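Local coordinates for endosialidase (Enterobacteria phage phi92, PDB 4HIZ), which hydrolyses internal linkages of sialic acid polymers, acting on both alpha-2,8- and alpha-2,9-linked chains, at residues I27-N32 with K45-A50; L33-T38 with A49-E54; Q59-V64 with E419-E424; Y433-M438 with W455-D460. All blocks are in the same frame, centred on the assembly; numbering follows the deposited sequence. Where two conformers were deposited one is given.

Contact 1 of 4, residues I27-N32 with K45-A50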
loop_
_atom_site.group_PDB
_atom_site.type_symbol
_atom_site.label_atom_id
_atom_site.label_comp_id
_atom_site.label_asym_id
_atom_site.label_seq_id
_atom_site.Cartn_x
_atom_site.Cartn_y
_atom_site.Cartn_z
ATOM N N ILE A 27 27.242 -11.112 23.786
ATOM C CA ILE A 27 28.572 -11.230 24.366
ATOM C C ILE A 27 28.790 -12.654 24.848
ATOM O O ILE A 27 29.885 -13.209 24.719
ATOM C CB ILE A 27 28.753 -10.248 25.550
ATOM C CG1 ILE A 27 28.748 -8.810 25.029
ATOM C CG2 ILE A 27 30.041 -10.542 26.329
ATOM C CD1 ILE A 27 29.020 -7.759 26.108
ATOM N N ILE A 28 27.737 -13.275 25.366
ATOM C CA ILE A 28 27.896 -14.591 25.936
ATOM C C ILE A 28 27.131 -15.564 25.091
ATOM O O ILE A 28 25.958 -15.332 24.794
ATOM C CB ILE A 28 27.310 -14.661 27.370
ATOM C CG1 ILE A 28 28.040 -13.680 28.285
ATOM C CG2 ILE A 28 27.378 -16.099 27.920
ATOM C CD1 ILE A 28 29.511 -13.744 28.129
ATOM N N ASP A 29 27.802 -16.649 24.703
ATOM C CA ASP A 29 27.139 -17.747 24.039
ATOM C C ASP A 29 26.761 -18.743 25.140
ATOM O O ASP A 29 27.623 -19.393 25.757
ATOM C CB ASP A 29 28.082 -18.377 23.021
ATOM C CG ASP A 29 27.469 -19.587 22.327
ATOM O OD1 ASP A 29 26.278 -19.881 22.551
ATOM O OD2 ASP A 29 28.182 -20.234 21.542
ATOM N N GLY A 30 25.467 -18.835 25.407
ATOM C CA GLY A 30 24.991 -19.733 26.436
ATOM C C GLY A 30 25.056 -21.205 26.055
ATOM O O GLY A 30 24.768 -22.060 26.890
ATOM N N ARG A 31 25.408 -21.510 24.807
ATOM C CA ARG A 31 25.507 -22.916 24.356
ATOM C C ARG A 31 24.254 -23.774 24.673
ATOM O O ARG A 31 24.349 -24.968 24.963
ATOM C CB ARG A 31 26.798 -23.548 24.893
ATOM C CG ARG A 31 28.047 -22.744 24.468
ATOM C CD ARG A 31 29.333 -23.412 24.875
ATOM N NE ARG A 31 29.601 -24.672 24.179
ATOM C CZ ARG A 31 30.562 -25.518 24.557
ATOM N NH1 ARG A 31 31.315 -25.227 25.641
ATOM N NH2 ARG A 31 30.766 -26.656 23.878
ATOM N N ASN A 32 23.090 -23.131 24.601
ATOM C CA ASN A 32 21.803 -23.756 24.879
ATOM C C ASN A 32 21.667 -24.298 26.296
ATOM O O ASN A 32 20.937 -25.264 26.542
ATOM C CB ASN A 32 21.453 -24.791 23.810
ATOM C CG ASN A 32 20.467 -24.237 22.801
ATOM O OD1 ASN A 32 19.278 -24.582 22.828
ATOM N ND2 ASN A 32 20.937 -23.327 21.941
ATOM N N LYS A 45 22.047 -9.279 25.529
ATOM C CA LYS A 45 23.495 -9.506 25.431
ATOM C C LYS A 45 23.891 -10.997 25.454
ATOM O O LYS A 45 25.089 -11.334 25.544
ATOM C CB LYS A 45 24.235 -8.770 26.548
ATOM C CG LYS A 45 24.050 -7.251 26.532
ATOM C CD LYS A 45 24.356 -6.631 25.151
ATOM C CE LYS A 45 25.841 -6.664 24.807
ATOM N NZ LYS A 45 26.194 -6.020 23.476
ATOM N N PHE A 46 22.908 -11.882 25.363
ATOM C CA PHE A 46 23.185 -13.315 25.327
ATOM C C PHE A 46 22.668 -13.868 24.018
ATOM O O PHE A 46 21.673 -13.353 23.457
ATOM C CB PHE A 46 22.410 -14.051 26.406
ATOM C CG PHE A 46 22.868 -13.771 27.810
ATOM C CD1 PHE A 46 22.472 -12.609 28.462
ATOM C CD2 PHE A 46 23.661 -14.701 28.496
ATOM C CE1 PHE A 46 22.858 -12.362 29.787
ATOM C CE2 PHE A 46 24.073 -14.468 29.826
ATOM C CZ PHE A 46 23.673 -13.298 30.473
ATOM N N LYS A 47 23.297 -14.941 23.544
ATOM C CA LYS A 47 22.595 -15.814 22.612
ATOM C C LYS A 47 22.605 -17.231 23.141
ATOM O O LYS A 47 23.417 -17.587 24.001
ATOM C CB LYS A 47 23.227 -15.787 21.209
ATOM C CG LYS A 47 24.580 -16.481 21.105
ATOM C CD LYS A 47 24.965 -16.730 19.640
ATOM C CE LYS A 47 26.369 -17.329 19.541
ATOM N NZ LYS A 47 26.803 -17.548 18.140
ATOM N N ASN A 48 21.664 -18.021 22.649
ATOM C CA ASN A 48 21.582 -19.440 23.000
ATOM C C ASN A 48 21.530 -19.675 24.514
ATOM O O ASN A 48 22.145 -20.610 25.018
ATOM C CB ASN A 48 22.778 -20.186 22.409
ATOM C CG ASN A 48 22.913 -19.973 20.906
ATOM O OD1 ASN A 48 21.938 -19.666 20.216
ATOM N ND2 ASN A 48 24.119 -20.141 20.396
ATOM N N ALA A 49 20.775 -18.852 25.236
ATOM C CA ALA A 49 20.767 -18.945 26.685
ATOM C C ALA A 49 19.342 -18.856 27.192
ATOM O O ALA A 49 18.481 -18.237 26.550
ATOM C CB ALA A 49 21.623 -17.794 27.289
ATOM N N ALA A 50 19.089 -19.448 28.352
ATOM C CA ALA A 50 17.797 -19.263 29.008
ATOM C C ALA A 50 17.980 -19.054 30.504
ATOM O O ALA A 50 18.977 -19.506 31.082
ATOM C CB ALA A 50 16.901 -20.445 28.753
#

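Contact 2 of 4, residues L33-T38 with A49-E54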
loop_
_atom_site.group_PDB
_atom_site.type_symbol
_atom_site.label_atom_id
_atom_site.label_comp_id
_atom_site.label_asym_id
_atom_site.label_seq_id
_atom_site.Cartn_x
_atom_site.Cartn_y
_atom_site.Cartn_z
ATOM N N LEU A 33 22.348 -23.634 27.227
ATOM C CA LEU A 33 22.275 -23.974 28.636
ATOM C C LEU A 33 21.375 -22.977 29.381
ATOM O O LEU A 33 21.042 -21.890 28.860
ATOM C CB LEU A 33 23.692 -24.017 29.230
ATOM C CG LEU A 33 24.542 -25.096 28.527
ATOM C CD1 LEU A 33 26.013 -25.027 28.960
ATOM C CD2 LEU A 33 23.925 -26.545 28.721
ATOM N N THR A 34 20.985 -23.345 30.595
ATOM C CA THR A 34 20.008 -22.578 31.363
ATOM C C THR A 34 20.592 -22.139 32.713
ATOM O O THR A 34 21.188 -22.940 33.435
ATOM C CB THR A 34 18.741 -23.421 31.575
ATOM O OG1 THR A 34 18.175 -23.748 30.294
ATOM C CG2 THR A 34 17.732 -22.653 32.369
ATOM N N PHE A 35 20.455 -20.855 33.023
ATOM C CA PHE A 35 20.942 -20.306 34.289
ATOM C C PHE A 35 19.765 -20.094 35.231
ATOM O O PHE A 35 18.690 -19.750 34.775
ATOM C CB PHE A 35 21.599 -18.944 34.047
ATOM C CG PHE A 35 22.756 -19.000 33.096
ATOM C CD1 PHE A 35 24.020 -19.358 33.549
ATOM C CD2 PHE A 35 22.579 -18.694 31.759
ATOM C CE1 PHE A 35 25.091 -19.425 32.679
ATOM C CE2 PHE A 35 23.655 -18.749 30.865
ATOM C CZ PHE A 35 24.911 -19.117 31.329
ATOM N N LYS A 36 19.985 -20.231 36.536
ATOM C CA LYS A 36 18.973 -19.872 37.521
ATOM C C LYS A 36 19.368 -18.523 38.086
ATOM O O LYS A 36 20.467 -18.358 38.600
ATOM C CB LYS A 36 18.905 -20.901 38.642
ATOM C CG LYS A 36 18.751 -22.316 38.114
ATOM C CD LYS A 36 17.858 -23.161 39.007
ATOM C CE LYS A 36 17.729 -24.582 38.456
ATOM N NZ LYS A 36 17.471 -24.581 36.975
ATOM N N VAL A 37 18.487 -17.549 37.958
ATOM C CA VAL A 37 18.911 -16.192 38.264
ATOM C C VAL A 37 18.020 -15.575 39.309
ATOM O O VAL A 37 16.854 -15.934 39.462
ATOM C CB VAL A 37 18.927 -15.282 37.021
ATOM C CG1 VAL A 37 19.926 -15.805 35.986
ATOM C CG2 VAL A 37 17.498 -15.140 36.426
ATOM N N THR A 38 18.596 -14.635 40.045
ATOM C CA THR A 38 17.873 -13.918 41.077
ATOM C C THR A 38 17.009 -12.784 40.490
ATOM O O THR A 38 15.983 -12.379 41.058
ATOM C CB THR A 38 18.903 -13.298 42.050
ATOM O OG1 THR A 38 19.797 -12.450 41.303
ATOM C CG2 THR A 38 19.728 -14.396 42.738
ATOM N N ALA A 49 20.775 -18.852 25.236
ATOM C CA ALA A 49 20.767 -18.945 26.685
ATOM C C ALA A 49 19.342 -18.856 27.192
ATOM O O ALA A 49 18.481 -18.237 26.550
ATOM C CB ALA A 49 21.623 -17.794 27.289
ATOM N N ALA A 50 19.089 -19.448 28.352
ATOM C CA ALA A 50 17.797 -19.263 29.008
ATOM C C ALA A 50 17.980 -19.054 30.504
ATOM O O ALA A 50 18.977 -19.506 31.082
ATOM C CB ALA A 50 16.901 -20.445 28.753
ATOM N N PHE A 51 17.000 -18.393 31.122
ATOM C CA PHE A 51 17.127 -17.952 32.512
ATOM C C PHE A 51 15.872 -18.333 33.279
ATOM O O PHE A 51 14.773 -17.908 32.926
ATOM C CB PHE A 51 17.318 -16.424 32.555
ATOM C CG PHE A 51 18.429 -15.952 31.651
ATOM C CD1 PHE A 51 19.744 -16.003 32.073
ATOM C CD2 PHE A 51 18.159 -15.517 30.351
ATOM C CE1 PHE A 51 20.786 -15.597 31.219
ATOM C CE2 PHE A 51 19.190 -15.128 29.496
ATOM C CZ PHE A 51 20.506 -15.175 29.937
ATOM N N VAL A 52 16.028 -19.139 34.320
ATOM C CA VAL A 52 14.879 -19.490 35.172
ATOM C C VAL A 52 14.766 -18.461 36.282
ATOM O O VAL A 52 15.727 -18.217 37.035
ATOM C CB VAL A 52 15.037 -20.866 35.810
ATOM C CG1 VAL A 52 13.765 -21.206 36.622
ATOM C CG2 VAL A 52 15.302 -21.902 34.721
ATOM N N TYR A 53 13.593 -17.860 36.397
ATOM C CA TYR A 53 13.419 -16.688 37.266
ATOM C C TYR A 53 12.037 -16.750 37.911
ATOM O O TYR A 53 11.046 -17.085 37.246
ATOM C CB TYR A 53 13.548 -15.410 36.410
ATOM C CG TYR A 53 13.151 -14.131 37.127
ATOM C CD1 TYR A 53 13.785 -13.748 38.308
ATOM C CD2 TYR A 53 12.151 -13.298 36.606
ATOM C CE1 TYR A 53 13.410 -12.557 38.976
ATOM C CE2 TYR A 53 11.784 -12.112 37.240
ATOM C CZ TYR A 53 12.409 -11.747 38.430
ATOM O OH TYR A 53 12.039 -10.582 39.059
ATOM N N GLU A 54 11.962 -16.443 39.205
ATOM C CA GLU A 54 10.665 -16.386 39.900
ATOM C C GLU A 54 10.230 -14.935 40.149
ATOM O O GLU A 54 10.441 -14.377 41.239
ATOM C CB GLU A 54 10.729 -17.146 41.232
ATOM C CG GLU A 54 11.017 -18.637 41.050
ATOM C CD GLU A 54 11.110 -19.422 42.351
ATOM O OE1 GLU A 54 10.677 -18.932 43.423
ATOM O OE2 GLU A 54 11.626 -20.563 42.285
HETATM O O HOH W 1 14.404 -16.304 40.801
#

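Contact 3 of 4, residues Q59-V64 with E419-E424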
loop_
_atom_site.group_PDB
_atom_site.type_symbol
_atom_site.label_atom_id
_atom_site.label_comp_id
_atom_site.label_asym_id
_atom_site.label_seq_id
_atom_site.Cartn_x
_atom_site.Cartn_y
_atom_site.Cartn_z
ATOM N N GLN A 59 6.814 -19.548 41.667
ATOM C CA GLN A 59 6.337 -19.766 40.295
ATOM C C GLN A 59 7.416 -19.502 39.247
ATOM O O GLN A 59 7.382 -18.479 38.538
ATOM C CB GLN A 59 5.068 -18.935 40.028
ATOM C CG GLN A 59 3.909 -19.373 40.921
ATOM C CD GLN A 59 2.580 -18.799 40.494
ATOM O OE1 GLN A 59 2.166 -18.981 39.343
ATOM N NE2 GLN A 59 1.871 -18.128 41.430
ATOM N N PRO A 60 8.392 -20.417 39.145
ATOM C CA PRO A 60 9.474 -20.214 38.177
ATOM C C PRO A 60 8.965 -20.323 36.726
ATOM O O PRO A 60 8.070 -21.136 36.395
ATOM C CB PRO A 60 10.441 -21.367 38.477
ATOM C CG PRO A 60 9.565 -22.456 39.082
ATOM C CD PRO A 60 8.454 -21.741 39.807
ATOM N N LEU A 61 9.522 -19.458 35.883
ATOM C CA LEU A 61 9.267 -19.459 34.458
ATOM C C LEU A 61 10.632 -19.255 33.824
ATOM O O LEU A 61 11.561 -18.730 34.476
ATOM C CB LEU A 61 8.331 -18.299 34.085
ATOM C CG LEU A 61 6.939 -18.379 34.753
ATOM C CD1 LEU A 61 6.175 -17.078 34.582
ATOM C CD2 LEU A 61 6.156 -19.563 34.106
ATOM N N THR A 62 10.779 -19.666 32.560
ATOM C CA THR A 62 12.092 -19.554 31.895
ATOM C C THR A 62 12.047 -18.526 30.805
ATOM O O THR A 62 11.090 -18.475 30.040
ATOM C CB THR A 62 12.505 -20.943 31.331
ATOM O OG1 THR A 62 12.582 -21.850 32.450
ATOM C CG2 THR A 62 13.864 -20.872 30.597
ATOM N N TYR A 63 13.067 -17.673 30.753
ATOM C CA TYR A 63 13.069 -16.566 29.804
ATOM C C TYR A 63 14.197 -16.801 28.827
ATOM O O TYR A 63 15.342 -17.061 29.257
ATOM C CB TYR A 63 13.312 -15.254 30.579
ATOM C CG TYR A 63 12.157 -14.934 31.512
ATOM C CD1 TYR A 63 12.016 -15.589 32.754
ATOM C CD2 TYR A 63 11.156 -14.029 31.125
ATOM C CE1 TYR A 63 10.936 -15.328 33.586
ATOM C CE2 TYR A 63 10.066 -13.742 31.967
ATOM C CZ TYR A 63 9.971 -14.392 33.203
ATOM O OH TYR A 63 8.906 -14.118 34.049
ATOM N N VAL A 64 13.914 -16.737 27.526
ATOM C CA VAL A 64 14.971 -17.116 26.559
ATOM C C VAL A 64 15.614 -15.930 25.863
ATOM O O VAL A 64 14.962 -14.912 25.625
ATOM C CB VAL A 64 14.448 -18.110 25.486
ATOM C CG1 VAL A 64 13.733 -19.285 26.193
ATOM C CG2 VAL A 64 13.496 -17.408 24.531
ATOM N N GLU A 419 -0.247 -11.150 34.410
ATOM C CA GLU A 419 -1.467 -11.904 34.745
ATOM C C GLU A 419 -1.260 -13.409 34.693
ATOM O O GLU A 419 -2.123 -14.175 35.148
ATOM C CB GLU A 419 -2.633 -11.524 33.821
ATOM C CG GLU A 419 -3.027 -10.080 33.924
ATOM C CD GLU A 419 -4.217 -9.723 33.044
ATOM O OE1 GLU A 419 -4.795 -10.619 32.381
ATOM O OE2 GLU A 419 -4.598 -8.538 33.031
ATOM N N TRP A 420 -0.130 -13.855 34.144
ATOM C CA TRP A 420 0.019 -15.307 33.894
ATOM C C TRP A 420 -0.009 -16.141 35.185
ATOM O O TRP A 420 -0.698 -17.188 35.287
ATOM C CB TRP A 420 1.340 -15.594 33.171
ATOM C CG TRP A 420 1.508 -17.047 32.791
ATOM C CD1 TRP A 420 2.171 -17.990 33.510
ATOM C CD2 TRP A 420 1.079 -17.691 31.570
ATOM N NE1 TRP A 420 2.142 -19.203 32.844
ATOM C CE2 TRP A 420 1.499 -19.034 31.640
ATOM C CE3 TRP A 420 0.355 -17.268 30.452
ATOM C CZ2 TRP A 420 1.210 -19.971 30.626
ATOM C CZ3 TRP A 420 0.092 -18.182 29.433
ATOM C CH2 TRP A 420 0.511 -19.519 29.534
ATOM N N GLU A 421 0.768 -15.703 36.159
ATOM C CA GLU A 421 0.944 -16.494 37.381
ATOM C C GLU A 421 -0.346 -16.635 38.180
ATOM O O GLU A 421 -1.177 -15.723 38.239
ATOM C CB GLU A 421 2.022 -15.857 38.273
ATOM C CG GLU A 421 3.465 -15.892 37.679
ATOM C CD GLU A 421 3.855 -14.683 36.835
ATOM O OE1 GLU A 421 2.960 -13.962 36.313
ATOM O OE2 GLU A 421 5.091 -14.480 36.713
ATOM N N GLY A 422 -0.487 -17.795 38.792
ATOM C CA GLY A 422 -1.675 -18.086 39.583
ATOM C C GLY A 422 -1.842 -17.068 40.693
ATOM O O GLY A 422 -0.859 -16.667 41.325
ATOM N N GLN A 423 -3.097 -16.669 40.894
ATOM C CA GLN A 423 -3.556 -15.723 41.907
ATOM C C GLN A 423 -3.311 -14.255 41.551
ATOM O O GLN A 423 -3.880 -13.377 42.195
ATOM C CB GLN A 423 -3.028 -16.046 43.327
ATOM C CG GLN A 423 -3.430 -17.441 43.868
ATOM C CD GLN A 423 -4.910 -17.555 44.237
ATOM O OE1 GLN A 423 -5.630 -16.560 44.260
ATOM N NE2 GLN A 423 -5.369 -18.782 44.525
ATOM N N GLU A 424 -2.482 -13.981 40.541
ATOM C CA GLU A 424 -2.227 -12.596 40.171
ATOM C C GLU A 424 -3.485 -11.918 39.672
ATOM O O GLU A 424 -4.303 -12.537 38.982
ATOM C CB GLU A 424 -1.151 -12.517 39.083
ATOM C CG GLU A 424 0.208 -12.840 39.601
ATOM C CD GLU A 424 0.629 -11.878 40.699
ATOM O OE1 GLU A 424 0.721 -10.651 40.437
ATOM O OE2 GLU A 424 0.893 -12.346 41.819
HETATM O O HOH W 2 6.899 -15.839 38.107
#

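Contact 4 of 4, residues Y433-M438 with W455-D460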
loop_
_atom_site.group_PDB
_atom_site.type_symbol
_atom_site.label_atom_id
_atom_site.label_comp_id
_atom_site.label_asym_id
_atom_site.label_seq_id
_atom_site.Cartn_x
_atom_site.Cartn_y
_atom_site.Cartn_z
ATOM N N TYR A 433 3.448 -5.032 28.476
ATOM C CA TYR A 433 4.054 -5.993 27.545
ATOM C C TYR A 433 3.751 -7.425 28.010
ATOM O O TYR A 433 4.566 -8.059 28.704
ATOM C CB TYR A 433 5.563 -5.797 27.534
ATOM C CG TYR A 433 6.038 -4.511 26.904
ATOM C CD1 TYR A 433 6.141 -4.402 25.501
ATOM C CD2 TYR A 433 6.430 -3.434 27.688
ATOM C CE1 TYR A 433 6.641 -3.242 24.890
ATOM C CE2 TYR A 433 6.935 -2.264 27.083
ATOM C CZ TYR A 433 7.017 -2.183 25.689
ATOM O OH TYR A 433 7.509 -1.038 25.078
ATOM N N PRO A 434 2.566 -7.926 27.646
ATOM C CA PRO A 434 2.249 -9.325 27.997
ATOM C C PRO A 434 3.210 -10.335 27.386
ATOM O O PRO A 434 3.633 -10.220 26.209
ATOM C CB PRO A 434 0.830 -9.521 27.450
ATOM C CG PRO A 434 0.688 -8.411 26.337
ATOM C CD PRO A 434 1.488 -7.262 26.902
ATOM N N ARG A 435 3.534 -11.344 28.190
ATOM C CA ARG A 435 4.409 -12.458 27.795
ATOM C C ARG A 435 3.667 -13.583 27.084
ATOM O O ARG A 435 2.547 -13.945 27.480
ATOM C CB ARG A 435 5.045 -13.067 29.056
ATOM C CG ARG A 435 6.037 -12.089 29.762
ATOM C CD ARG A 435 6.294 -12.535 31.216
ATOM N NE ARG A 435 5.050 -12.466 31.997
ATOM C CZ ARG A 435 4.906 -12.936 33.232
ATOM N NH1 ARG A 435 5.915 -13.518 33.879
ATOM N NH2 ARG A 435 3.722 -12.841 33.810
ATOM N N THR A 436 4.305 -14.120 26.045
ATOM C CA THR A 436 3.858 -15.362 25.415
ATOM C C THR A 436 4.746 -16.506 25.867
ATOM O O THR A 436 5.972 -16.361 25.930
ATOM C CB THR A 436 3.902 -15.198 23.888
ATOM O OG1 THR A 436 2.762 -14.425 23.504
ATOM C CG2 THR A 436 3.863 -16.585 23.124
ATOM N N PHE A 437 4.136 -17.673 26.120
ATOM C CA PHE A 437 4.868 -18.816 26.637
ATOM C C PHE A 437 4.639 -20.072 25.813
ATOM O O PHE A 437 3.628 -20.230 25.163
ATOM C CB PHE A 437 4.370 -19.162 28.045
ATOM C CG PHE A 437 4.629 -18.087 29.071
ATOM C CD1 PHE A 437 5.836 -18.066 29.767
ATOM C CD2 PHE A 437 3.639 -17.125 29.361
ATOM C CE1 PHE A 437 6.088 -17.089 30.742
ATOM C CE2 PHE A 437 3.892 -16.111 30.330
ATOM C CZ PHE A 437 5.101 -16.119 31.030
ATOM N N MET A 438 5.604 -20.966 25.870
ATOM C CA MET A 438 5.516 -22.259 25.206
ATOM C C MET A 438 6.029 -23.286 26.200
ATOM O O MET A 438 7.008 -23.055 26.903
ATOM C CB MET A 438 6.395 -22.261 23.949
ATOM C CG MET A 438 6.328 -23.600 23.169
ATOM S SD MET A 438 7.545 -23.602 21.819
ATOM C CE MET A 438 9.106 -23.898 22.679
ATOM N N TRP A 455 7.589 -23.597 31.523
ATOM C CA TRP A 455 7.106 -22.651 30.521
ATOM C C TRP A 455 8.210 -21.678 30.107
ATOM O O TRP A 455 8.885 -21.074 30.961
ATOM C CB TRP A 455 5.966 -21.826 31.106
ATOM C CG TRP A 455 4.653 -22.568 31.342
ATOM C CD1 TRP A 455 4.110 -22.955 32.562
ATOM C CD2 TRP A 455 3.676 -22.870 30.354
ATOM N NE1 TRP A 455 2.872 -23.518 32.361
ATOM C CE2 TRP A 455 2.571 -23.464 31.021
ATOM C CE3 TRP A 455 3.619 -22.690 28.969
ATOM C CZ2 TRP A 455 1.422 -23.870 30.346
ATOM C CZ3 TRP A 455 2.491 -23.083 28.290
ATOM C CH2 TRP A 455 1.391 -23.681 28.974
ATOM N N PHE A 456 8.404 -21.553 28.794
ATOM C CA PHE A 456 9.389 -20.635 28.240
ATOM C C PHE A 456 8.692 -19.393 27.694
ATOM O O PHE A 456 7.833 -19.499 26.829
ATOM C CB PHE A 456 10.109 -21.313 27.062
ATOM C CG PHE A 456 10.918 -22.533 27.443
ATOM C CD1 PHE A 456 12.270 -22.397 27.786
ATOM C CD2 PHE A 456 10.361 -23.818 27.361
ATOM C CE1 PHE A 456 13.046 -23.511 28.114
ATOM C CE2 PHE A 456 11.126 -24.940 27.685
ATOM C CZ PHE A 456 12.461 -24.792 28.043
ATOM N N ASN A 457 9.077 -18.220 28.200
ATOM C CA ASN A 457 8.664 -16.942 27.604
ATOM C C ASN A 457 9.502 -16.740 26.340
ATOM O O ASN A 457 10.731 -16.525 26.428
ATOM C CB ASN A 457 8.913 -15.831 28.647
ATOM C CG ASN A 457 8.555 -14.430 28.151
ATOM O OD1 ASN A 457 7.790 -14.221 27.161
ATOM N ND2 ASN A 457 9.128 -13.457 28.816
ATOM N N ILE A 458 8.851 -16.871 25.179
ATOM C CA ILE A 458 9.550 -16.887 23.880
ATOM C C ILE A 458 9.431 -15.570 23.088
ATOM O O ILE A 458 10.206 -15.336 22.144
ATOM C CB ILE A 458 9.016 -18.028 23.003
ATOM C CG1 ILE A 458 7.467 -18.057 22.994
ATOM C CG2 ILE A 458 9.518 -19.358 23.570
ATOM C CD1 ILE A 458 6.901 -18.874 21.806
ATOM N N THR A 459 8.451 -14.734 23.450
ATOM C CA THR A 459 8.259 -13.421 22.800
ATOM C C THR A 459 7.322 -12.606 23.685
ATOM O O THR A 459 6.589 -13.191 24.485
ATOM C CB THR A 459 7.668 -13.551 21.354
ATOM O OG1 THR A 459 7.367 -12.243 20.851
ATOM C CG2 THR A 459 6.368 -14.366 21.358
ATOM N N ASP A 460 7.395 -11.272 23.599
ATOM C CA ASP A 460 6.490 -10.402 24.341
ATOM C C ASP A 460 5.716 -9.529 23.360
ATOM O O ASP A 460 6.311 -8.944 22.419
ATOM C CB ASP A 460 7.267 -9.420 25.239
ATOM C CG ASP A 460 7.864 -10.059 26.505
ATOM O OD1 ASP A 460 7.634 -11.254 26.773
ATOM O OD2 ASP A 460 8.562 -9.314 27.251
HETATM O O HOH W 3 7.230 -8.301 29.549
#

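Contact 1 of 4, residues I27-N32 with K45-A50
Asp-29 and Asn-48 meet obliquely, carboxylate and amide planes 67° apart. Asn-48 ND2 donates to Asp-29 OD1 at 3.1 Å from above the carboxylate plane, while the backbone N of Arg-31 reaches the same OD1 from the opposite face at 2.9 Å and closes an Asx turn. Two donors thus grip one oxygen. Asp-29 CG stands anti to its backbone N (chi1 177°), and Lys-47 CE passes 3.8 Å from Asp-29 CG; Lys-47 NZ stays beyond salt-bridge range of OD2. Ile-28 and Phe-46 pair in parallel register and run alongside each other on the other sheet face, Ile-28 CB 3.8 Å from Phe-46 CD2. This short parallel ladder, held by Lys-47 N to Ile-28 O and Gly-30 N to Lys-47 O, with chain corners at Lys-47/Asn-48 and Asn-32, is consistent with the beta-helix-like, pectate-lyase-clan character of the N-terminal extension. At its start, Lys-45 bends at chi2 and chi3, laying CE 3.6 Å from Ile-27 CD1; its NZ forms a salt bridge to Asp-70 of the second subunit. Lys-45 O accepts from both Ile-27 N and Ile-28 N, and Asn-32 N donates to Asn-48 O at 2.7 Å.

Contact 2 of 4, residues L33-T38 with A49-E54
Phe-35 and Phe-51 project together from one face of a parallel strand pair. From Phe-35 CB, 4.0 Å from both Phe-51 CD1 and Ala-50 O, the ring is carried with CG beside the backbone N (chi1 -59°). CD2 comes 3.6 Å from Phe-51 CE1 and also nears Ala-50 O, and CE2 passes on to Ala-49 CB at 4.2 Å, a methyl at the ring edge. The ring planes differ by 19°, yet are so displaced, centroids 5.8 Å apart, that little of one covers the other. Val-37 CG1 reaches Phe-51 CD1 obliquely, at 3.9 Å. On the other face Thr-34 CG2 packs tightly against Val-52 CG2, at 3.5 Å. Strand 33-36 is the sheet's outer strand within the chain, in the N-terminal extension. Backbone bonds such as Phe-35 N to Ala-50 O tie the pair; beyond the last, Val-37 N to Val-52 O, water links Val-37 O to Glu-54 N. Polar bonding thus rests with the main chains, and side chains on the Phe-35 face add mainly dispersion.

Contact 3 of 4, residues Q59-V64 with E419-E424
Gln-59 fastens the N-terminal extension to Gly-422 of a propeller loop through both ends of its amide. Gly-422 N donates to Gln-59 OE1 at 3.0 Å, in the carbonyl plane and on a lone pair; Gln-59 NE2 returns a bond to Gly-422 O at 3.1 Å, the acceptor lying in the amide plane. Gripped at both atoms, the amide is fixed in its rotation, and the extended Gln-59 chain (chi2 -168°) carries CD out to the loop. A third polar link runs through a water that donates to Gln-59 O and to Glu-421 OE2, 2.7 Å from each.

The loop here is a type II beta turn from Glu-421 to Glu-424, closed by Glu-424 N to Glu-421 O. Gln-59 thus binds both backbone groups of the residue that follows the turn's first position.

Charge enters through Glu-421, whose OE1 forms salt bridges with Arg-435 and with Arg-55. Its chain is bent at chi2 (91°), and its carboxylate plane stands 76° from the Gln-59 amide.

Van der Waals contacts centre on Leu-61, which splits its two methyls: CD1 lies 3.5 Å from Glu-421 OE2 and 4.2 Å from Trp-420 CD1, while CD2 approaches Trp-420 NE1 at 4.2 Å, obliquely to the indole. Trp-420 also meets the rings of Phe-437 and Trp-455, and Leu-61 touches both Arg-435 and Phe-437.

Contact 4 of 4, residues Y433-M438 with W455-D460
Thr-436 faces both Ile-458 and Thr-459, a beta bulge in the antiparallel pair of strands 435-442 and 456-460 of the propeller domain. Backbone bonds hold it: Thr-436 N donates to Thr-459 O at 2.9 Å, Ile-458 N to Thr-436 O at 3.0 Å, and a reciprocal pair joins Met-438 with Phe-456. The bulge shows in Ile-458, whose psi of -18° breaks the extended run.

Apolar packing falls on both faces. Thr-436 CB meets Thr-459 CG2 at 3.6 Å, the two side chains aligned, and Ile-458 CD1 lies 4.0 Å from Met-438 CB. On the face of Phe-437, its CB is 3.7 Å from Trp-455 CE3, and CE1 reaches Asn-457 CB.

The charged groups find partners beyond the two strands. Arg-435 NE forms a salt bridge with Glu-414, and its NH1 bonds to Tyr-63 OH; Asp-460 OD2 pairs with Arg-532 of the second subunit, so this end of the contact lies against that subunit. A water donates to both Tyr-433 O and Asp-460 OD2. Arg-435 crosses Asn-457 at about a right angle, and Phe-437 CZ sits 3.6 Å above one face of the Arg-435 guanidinium, offset toward its rim.

In the fold
All four contacts reach one mixed sheet, in which the antiparallel strands 401-404, 407-413, 435-442 and 456-460 are extended by 61-64, 49-53 and 33-36 of the N-terminal extension. Contacts 1 and 2 share Ala-49 and Ala-50, their centres 11 Å apart, and touch where Phe-46 CG meets Phe-51 CZ at 3.5 Å. Strand 49-53 passes the sheet on to contact 3, centred 13 Å from contact 2. Contact 3 in turn lies 9 Å, centre to centre, from contact 4; the two are joined by Thr-62 O of contact 3 and Asn-457 N of contact 4, 2.7 Å apart, probably a hydrogen bond across the seam between extension and propeller. None of the four includes a residue lining the observed glycan pockets.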